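Local coordinates for protein DyP-type peroxidase (Pleurotus ostreatus PC15, PDB 6FSK) that is a heme b peroxidase that probably uses hydrogen peroxide to oxidise dyes and other substrates, Mn(II) among them, at residues C324-H329 with P418-V423. The protein carries 1 engineered substitution. Sequence-based numbering, arbitrary orientation.
With HEM (protoporphyrin IX containing Fe), chain C.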
ATOM      1  N   CYS A 324      -6.538  11.359  19.267  1.00 13.14           N
ATOM      2  CA  CYS A 324      -6.567  10.411  18.090  1.00 11.92           C
ATOM      3  C   CYS A 324      -7.352   9.185  18.514  1.00 11.78           C
ATOM      4  O   CYS A 324      -6.983   8.525  19.518  1.00 11.78           O
ATOM      5  CB  CYS A 324      -5.138  10.040  17.713  1.00 12.63           C
ATOM      6  SG  CYS A 324      -5.063   8.971  16.223  1.00 14.40           S
ATOM      7  N   PRO A 325      -8.408   8.822  17.787  1.00 11.11           N
ATOM      8  CA  PRO A 325      -9.061   7.531  18.045  1.00 10.70           C
ATOM      9  C   PRO A 325      -8.108   6.379  17.951  1.00 10.07           C
ATOM     10  O   PRO A 325      -7.235   6.374  17.098  1.00 11.54           O
ATOM     11  CB  PRO A 325     -10.174   7.457  16.954  1.00 11.43           C
ATOM     12  CG  PRO A 325     -10.361   8.892  16.515  1.00 10.97           C
ATOM     13  CD  PRO A 325      -9.027   9.530  16.648  1.00 11.89           C
ATOM     14  N   PHE A 326      -8.323   5.339  18.726  1.00 10.10           N
ATOM     15  CA  PHE A 326      -7.534   4.133  18.568  1.00 10.97           C
ATOM     16  C   PHE A 326      -7.647   3.492  17.197  1.00 10.71           C
ATOM     17  O   PHE A 326      -6.679   2.888  16.710  1.00 11.23           O
ATOM     18  CB  PHE A 326      -7.873   3.133  19.693  1.00 10.65           C
ATOM     19  CG  PHE A 326      -7.550   3.631  21.084  1.00 10.39           C
ATOM     20  CD1 PHE A 326      -6.457   4.412  21.347  1.00 11.81           C
ATOM     21  CD2 PHE A 326      -8.387   3.274  22.108  1.00 10.92           C
ATOM     22  CE1 PHE A 326      -6.169   4.850  22.670  1.00 12.19           C
ATOM     23  CE2 PHE A 326      -8.127   3.715  23.410  1.00 11.21           C
ATOM     24  CZ  PHE A 326      -7.020   4.515  23.662  1.00 12.09           C
ATOM     25  N   ALA A 327      -8.820   3.680  16.567  1.00 10.51           N
ATOM     26  CA  ALA A 327      -9.107   3.034  15.273  1.00  9.69           C
ATOM     27  C   ALA A 327      -8.812   3.926  14.053  1.00 10.25           C
ATOM     28  O   ALA A 327      -9.168   3.629  12.928  1.00 10.09           O
ATOM     29  CB  ALA A 327     -10.536   2.538  15.204  1.00 11.43           C
ATOM     30  N   ALA A 328      -8.110   5.042  14.254  1.00 10.07           N
ATOM     31  CA  ALA A 328      -7.678   5.868  13.109  1.00  9.94           C
ATOM     32  C   ALA A 328      -6.860   5.024  12.157  1.00  9.46           C
ATOM     33  O   ALA A 328      -6.087   4.154  12.620  1.00  8.67           O
ATOM     34  CB  ALA A 328      -6.862   7.033  13.609  1.00 10.08           C
ATOM     35  N   HIS A 329      -6.985   5.283  10.849  1.00  8.32           N
ATOM     36  CA  HIS A 329      -6.301   4.418   9.869  1.00  8.67           C
ATOM     37  C   HIS A 329      -4.840   4.272  10.057  1.00  8.49           C
ATOM     38  O   HIS A 329      -4.317   3.191  10.066  1.00  9.99           O
ATOM     39  CB  HIS A 329      -6.603   4.954   8.503  1.00  8.91           C
ATOM     40  CG  HIS A 329      -5.896   4.242   7.408  1.00  8.94           C
ATOM     41  ND1 HIS A 329      -6.047   2.903   7.157  1.00  9.45           N
ATOM     42  CD2 HIS A 329      -5.067   4.710   6.445  1.00  9.60           C
ATOM     43  CE1 HIS A 329      -5.335   2.579   6.082  1.00 10.26           C
ATOM     44  NE2 HIS A 329      -4.673   3.643   5.678  1.00 10.98           N
ATOM     45  N   PRO A 418      -7.541  -1.055  33.479  1.00 18.41           N
ATOM     46  CA  PRO A 418      -8.869  -0.605  33.758  1.00 19.29           C
ATOM     47  C   PRO A 418      -9.411   0.532  32.859  1.00 17.80           C
ATOM     48  O   PRO A 418     -10.630   0.480  32.514  1.00 18.61           O
ATOM     49  CB  PRO A 418      -8.788  -0.192  35.222  1.00 21.69           C
ATOM     50  CG  PRO A 418      -7.709  -1.116  35.769  1.00 20.74           C
ATOM     51  CD  PRO A 418      -6.713  -1.273  34.683  1.00 20.74           C
ATOM     52  N   PRO A 419      -8.552   1.509  32.438  1.00 18.11           N
ATOM     53  CA  PRO A 419      -9.094   2.549  31.514  1.00 17.14           C
ATOM     54  C   PRO A 419      -9.547   2.016  30.199  1.00 16.71           C
ATOM     55  O   PRO A 419     -10.233   2.778  29.496  1.00 18.69           O
ATOM     56  CB  PRO A 419      -7.895   3.460  31.289  1.00 17.78           C
ATOM     57  CG  PRO A 419      -7.016   3.244  32.433  1.00 21.74           C
ATOM     58  CD  PRO A 419      -7.192   1.855  32.866  1.00 19.69           C
ATOM     59  N   LEU A 420      -9.190   0.771  29.857  1.00 16.08           N
ATOM     60  CA  LEU A 420      -9.626   0.154  28.579  1.00 17.11           C
ATOM     61  C   LEU A 420     -10.828  -0.767  28.776  1.00 18.10           C
ATOM     62  O   LEU A 420     -11.273  -1.401  27.830  1.00 17.68           O
ATOM     63  CB  LEU A 420      -8.529  -0.550  27.880  1.00 16.10           C
ATOM     64  CG  LEU A 420      -7.385   0.382  27.419  1.00 15.25           C
ATOM     65  CD1 LEU A 420      -6.271  -0.424  26.831  1.00 14.96           C
ATOM     66  CD2 LEU A 420      -7.871   1.444  26.439  1.00 14.03           C
ATOM     67  N   ASP A 421     -11.385  -0.857  30.000  1.00 20.27           N
ATOM     68  CA  ASP A 421     -12.544  -1.733  30.150  1.00 21.29           C
ATOM     69  C   ASP A 421     -13.704  -1.255  29.262  1.00 18.04           C
ATOM     70  O   ASP A 421     -14.044  -0.111  29.265  1.00 20.98           O
ATOM     71  CB  ASP A 421     -13.056  -1.704  31.615  1.00 26.49           C
ATOM     72  CG  ASP A 421     -12.123  -2.355  32.581  1.00 31.23           C
ATOM     73  OD1 ASP A 421     -11.280  -3.196  32.212  1.00 33.83           O
ATOM     74  OD2 ASP A 421     -12.250  -2.015  33.807  1.00 43.65           O
ATOM     75  N   GLY A 422     -14.266  -2.187  28.520  1.00 19.07           N
ATOM     76  CA  GLY A 422     -15.364  -1.916  27.641  1.00 18.88           C
ATOM     77  C   GLY A 422     -14.988  -1.198  26.339  1.00 18.42           C
ATOM     78  O   GLY A 422     -15.885  -0.899  25.515  1.00 19.20           O
ATOM     79  N   VAL A 423     -13.707  -0.847  26.167  1.00 16.60           N
ATOM     80  CA  VAL A 423     -13.379  -0.044  24.956  1.00 13.16           C
ATOM     81  C   VAL A 423     -13.214  -1.013  23.762  1.00 13.17           C
ATOM     82  O   VAL A 423     -12.417  -1.997  23.814  1.00 14.69           O
ATOM     83  CB  VAL A 423     -12.055   0.733  25.155  1.00 14.06           C
ATOM     84  CG1 VAL A 423     -11.652   1.429  23.868  1.00 13.67           C
ATOM     85  CG2 VAL A 423     -12.179   1.702  26.267  1.00 13.55           C
TER
HETATM   86  CHA HEM C 501      -1.074   5.637   5.671  1.00  9.86           C
HETATM   87  CHB HEM C 501      -4.871   6.401   2.800  1.00  8.76           C
HETATM   88  CHC HEM C 501      -5.061   1.674   1.905  1.00  8.84           C
HETATM   89  CHD HEM C 501      -1.448   0.851   5.026  1.00  8.61           C
HETATM   90  C1A HEM C 501      -2.082   6.300   4.969  1.00  9.30           C
HETATM   91  C2A HEM C 501      -2.317   7.710   4.961  1.00  9.75           C
HETATM   92  C3A HEM C 501      -3.342   7.935   4.126  1.00  9.96           C
HETATM   93  C4A HEM C 501      -3.791   6.651   3.681  1.00  9.12           C
HETATM   94  CMA HEM C 501      -3.989   9.246   3.840  1.00 10.35           C
HETATM   95  CAA HEM C 501      -1.547   8.728   5.786  1.00  9.79           C
HETATM   96  CBA HEM C 501      -0.347   9.405   5.135  1.00 11.28           C
HETATM   97  CGA HEM C 501       0.816   8.470   4.936  1.00 12.05           C
HETATM   98  O1A HEM C 501       1.521   8.141   5.891  1.00 12.34           O
HETATM   99  O2A HEM C 501       1.051   8.071   3.767  1.00 13.22           O
HETATM  100  C1B HEM C 501      -5.296   5.174   2.281  1.00 10.33           C
HETATM  101  C2B HEM C 501      -6.308   4.975   1.348  1.00 10.51           C
HETATM  102  C3B HEM C 501      -6.377   3.653   1.036  1.00  8.52           C
HETATM  103  C4B HEM C 501      -5.344   3.027   1.874  1.00  8.47           C
HETATM  104  CMB HEM C 501      -7.221   6.039   0.793  1.00 11.73           C
HETATM  105  CAB HEM C 501      -7.247   2.856   0.144  1.00  9.00           C
HETATM  106  CBB HEM C 501      -7.902   3.375  -0.872  1.00  8.64           C
HETATM  107  C1C HEM C 501      -4.196   0.982   2.696  1.00  8.59           C
HETATM  108  C2C HEM C 501      -4.007  -0.401   2.815  1.00  9.24           C
HETATM  109  C3C HEM C 501      -3.012  -0.666   3.710  1.00  9.19           C
HETATM  110  C4C HEM C 501      -2.505   0.621   4.124  1.00  7.88           C
HETATM  111  CMC HEM C 501      -4.788  -1.419   2.027  1.00 10.22           C
HETATM  112  CAC HEM C 501      -2.465  -1.929   4.277  1.00  8.70           C
HETATM  113  CBC HEM C 501      -3.176  -3.070   4.386  1.00  9.94           C
HETATM  114  C1D HEM C 501      -1.021   2.129   5.398  1.00  8.40           C
HETATM  115  C2D HEM C 501       0.220   2.296   6.216  1.00  8.41           C
HETATM  116  C3D HEM C 501       0.335   3.672   6.350  1.00  8.91           C
HETATM  117  C4D HEM C 501      -0.832   4.242   5.698  1.00  9.28           C
HETATM  118  CMD HEM C 501       1.146   1.261   6.718  1.00  8.16           C
HETATM  119  CAD HEM C 501       1.380   4.448   7.145  1.00  9.28           C
HETATM  120  CBD HEM C 501       1.043   4.576   8.596  1.00  9.78           C
HETATM  121  CGD HEM C 501       2.158   5.232   9.371  1.00  9.52           C
HETATM  122  O1D HEM C 501       1.775   6.188  10.090  1.00 10.65           O
HETATM  123  O2D HEM C 501       3.313   4.902   9.191  1.00 11.04           O
HETATM  124  NA  HEM C 501      -3.067   5.613   4.257  1.00  9.36           N
HETATM  125  NB  HEM C 501      -4.772   3.983   2.659  1.00  8.58           N
HETATM  126  NC  HEM C 501      -3.329   1.601   3.628  1.00  8.57           N
HETATM  127  ND  HEM C 501      -1.632   3.297   5.192  1.00  8.41           N
HETATM  128 FE   HEM C 501      -3.240   3.629   4.004  1.00  9.01          FE
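Two methyl groups of 418-423 meet the ring of Phe326. CG1 of Val423 lies at the ring's edge, near its plane, 4.1 Å from Phe326 CD2, whereas CD2 of Leu420 comes in obliquely to 3.8 Å from Phe326 CE2. The other flat group of 324-329, the imidazole of His329, lies at the heme-bound end of the segment and has porphyrin NA at its edge, in plane. The bond from CA to CB of Phe326 points toward 418-423, and with CG anti to the carbonyl carbon (chi1 -62°) the ring presents CD2 and CE2 to the two methyls. Val423 has CG1 anti to its backbone N (chi1 174°), which brings this methyl to the ring, and its side chain crosses that of Phe326 at about a right angle. The contact is wholly apolar and small, burying 89 Å² in all. Each loop is shaped by a beta turn: type I from Pro325 to Ala328, and type II from Leu420 to Val423, with Gly422 at positive phi. Ala328 occupies the N-cap position of helix 329-333, whose first residue, His329, is the axial heme ligand of this DyP-type peroxidase; His329 NE2 binds the heme iron at 2.2 Å. His329 ND1 is hydrogen-bonded to Asp428, a pairing that would probably make the imidazole more electron-rich. The packing joins the loop leading into the proximal helix 329-333 to a peripheral loop that follows helix 408-412. Leu316 touches both Phe326 and Leu420, and Val408 touches both Leu420 and Val423, while Pro425 and Arg331 add further contacts to Phe326.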